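Local coordinates for protein deoxyhypusine synthase, putative (Entamoeba histolytica, PDB 7L9R) that probably acts as a deoxyhypusine synthase, an NAD-dependent transferase that would move the aminobutyl group of spermidine onto the eIF5A precursor, at residues Ile253-Ser256 / Thr257-Val261. Residues are numbered along the deposited sequence; the frame is centred on the assembly and turned at random.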
ATOM      1  N   ILE B 253      31.578  -7.172   2.709  1.00 50.56           N
ATOM      2  CA  ILE B 253      30.486  -6.917   3.638  1.00 56.15           C
ATOM      3  C   ILE B 253      30.134  -8.182   4.411  1.00 61.75           C
ATOM      4  O   ILE B 253      29.864  -8.131   5.617  1.00 65.37           O
ATOM      5  CB  ILE B 253      29.274  -6.321   2.893  1.00 55.04           C
ATOM      6  CG1 ILE B 253      28.279  -5.723   3.889  1.00 54.38           C
ATOM      7  CG2 ILE B 253      28.605  -7.348   1.971  1.00 48.25           C
ATOM      8  CD1 ILE B 253      27.075  -5.081   3.231  1.00 49.17           C
ATOM      9  N   ASN B 254      30.195  -9.344   3.758  1.00 59.66           N
ATOM     10  CA  ASN B 254      29.886 -10.572   4.478  1.00 61.60           C
ATOM     11  C   ASN B 254      31.001 -10.955   5.439  1.00 63.15           C
ATOM     12  O   ASN B 254      30.720 -11.496   6.513  1.00 70.38           O
ATOM     13  CB  ASN B 254      29.567 -11.699   3.499  1.00 65.47           C
ATOM     14  CG  ASN B 254      28.097 -11.689   3.079  1.00 76.35           C
ATOM     15  OD1 ASN B 254      27.232 -12.194   3.796  1.00 82.75           O
ATOM     16  ND2 ASN B 254      27.807 -11.074   1.937  1.00 64.44           N
ATOM     17  N   SER B 255      32.262 -10.680   5.091  1.00 61.00           N
ATOM     18  CA  SER B 255      33.334 -10.903   6.056  1.00 66.23           C
ATOM     19  C   SER B 255      33.174  -9.992   7.264  1.00 64.71           C
ATOM     20  O   SER B 255      33.438 -10.405   8.399  1.00 68.23           O
ATOM     21  CB  SER B 255      34.701 -10.683   5.408  1.00 64.66           C
ATOM     22  OG  SER B 255      34.961 -11.660   4.417  1.00 72.53           O
ATOM     23  N   SER B 256      32.723  -8.753   7.042  1.00 59.34           N
ATOM     24  CA  SER B 256      32.609  -7.805   8.147  1.00 60.25           C
ATOM     25  C   SER B 256      31.520  -8.224   9.128  1.00 62.40           C
ATOM     26  O   SER B 256      31.684  -8.065  10.341  1.00 67.25           O
ATOM     27  CB  SER B 256      32.357  -6.388   7.622  1.00 59.98           C
ATOM     28  OG  SER B 256      31.036  -6.229   7.139  1.00 61.73           O
ATOM     29  N   THR B 257      30.398  -8.754   8.633  1.00 63.07           N
ATOM     30  CA  THR B 257      29.367  -9.218   9.558  1.00 67.07           C
ATOM     31  C   THR B 257      29.804 -10.500  10.255  1.00 73.37           C
ATOM     32  O   THR B 257      29.601 -10.658  11.465  1.00 83.77           O
ATOM     33  CB  THR B 257      28.039  -9.430   8.833  1.00 64.03           C
ATOM     34  OG1 THR B 257      28.165 -10.498   7.888  1.00 80.12           O
ATOM     35  CG2 THR B 257      27.643  -8.174   8.099  1.00 64.33           C
ATOM     36  N   ILE B 258      30.419 -11.418   9.508  1.00 74.18           N
ATOM     37  CA  ILE B 258      30.880 -12.678  10.085  1.00 79.77           C
ATOM     38  C   ILE B 258      31.909 -12.428  11.181  1.00 82.12           C
ATOM     39  O   ILE B 258      31.891 -13.082  12.232  1.00 91.00           O
ATOM     40  CB  ILE B 258      31.435 -13.589   8.972  1.00 79.12           C
ATOM     41  CG1 ILE B 258      30.286 -14.150   8.127  1.00 83.78           C
ATOM     42  CG2 ILE B 258      32.300 -14.698   9.555  1.00 80.05           C
ATOM     43  CD1 ILE B 258      30.719 -14.777   6.811  1.00 69.05           C
ATOM     44  N   HIS B 259      32.820 -11.481  10.959  1.00 80.29           N
ATOM     45  CA  HIS B 259      33.967 -11.290  11.840  1.00 82.46           C
ATOM     46  C   HIS B 259      33.767 -10.207  12.896  1.00 79.66           C
ATOM     47  O   HIS B 259      34.705  -9.916  13.641  1.00 80.45           O
ATOM     48  CB  HIS B 259      35.209 -10.976  11.005  1.00 80.89           C
ATOM     49  CG  HIS B 259      35.642 -12.112  10.136  1.00 85.78           C
ATOM     50  ND1 HIS B 259      36.061 -11.937   8.835  1.00 91.53           N
ATOM     51  CD2 HIS B 259      35.703 -13.443  10.375  1.00 90.90           C
ATOM     52  CE1 HIS B 259      36.369 -13.110   8.311  1.00 93.67           C
ATOM     53  NE2 HIS B 259      36.160 -14.041   9.225  1.00 96.11           N
ATOM     54  N   SER B 260      32.588  -9.605  12.988  1.00 76.61           N
ATOM     55  CA  SER B 260      32.366  -8.551  13.970  1.00 75.18           C
ATOM     56  C   SER B 260      31.855  -9.124  15.286  1.00 80.53           C
ATOM     57  O   SER B 260      31.109 -10.106  15.316  1.00 86.71           O
ATOM     58  CB  SER B 260      31.378  -7.511  13.448  1.00 75.85           C
ATOM     59  OG  SER B 260      30.074  -8.048  13.433  1.00 78.24           O
ATOM     60  N   VAL B 261      32.265  -8.487  16.383  1.00 77.59           N
ATOM     61  CA  VAL B 261      31.896  -8.961  17.713  1.00 80.12           C
ATOM     62  C   VAL B 261      30.398  -8.799  17.952  1.00 81.21           C
ATOM     63  O   VAL B 261      29.758  -9.658  18.572  1.00 75.24           O
ATOM     64  CB  VAL B 261      32.730  -8.223  18.776  1.00 83.87           C
ATOM     65  CG1 VAL B 261      32.183  -8.485  20.161  1.00 82.90           C
ATOM     66  CG2 VAL B 261      34.189  -8.662  18.701  1.00 82.44           C
TER
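Thr-257 N, Ile-258 N and His-259 N bond in turn to Ile-253 O, Asn-254 O and Ser-255 O, i to i+4 bonds near the C-terminal end of helix 247-258, before the chain enters strand 262-268 of the parallel sheet, part of an alpha/beta fold. The inward face is the tightly packed one. There Ile-253 O takes two donors from the same face of its carbonyl plane: Thr-257 N at 3.1 Å and, closer, Ser-256 OG at 2.7 Å. Ser-256 can reach back because OG lies between its backbone N and carbonyl carbon (chi1 74°); the hydroxyl also bonds to Tyr-90 OH of the central strand 87-93. Beside it, buried Thr-257 lays CG2 3.3 Å from Ile-253 O, while its OG1 meets Met-278 O and lies 3.1 Å from Asn-254 O, so one hydroxyl faces two carbonyls. The looser, solvent side is at the exposed His-259. Ser-255 turns OG back to Arg-251 O, leaving its CB 3.9 Å from ND1 of His-259, whose ring stands oblique to Ser-255 O without a bond from ND1. Glu-236 of the second subunit covers His-259 and the partly exposed Ile-258 only in part. Where the helix gives way to loop, Ser-260 OG folds back to Thr-257 O in a weak 3.3 Å hydrogen bond.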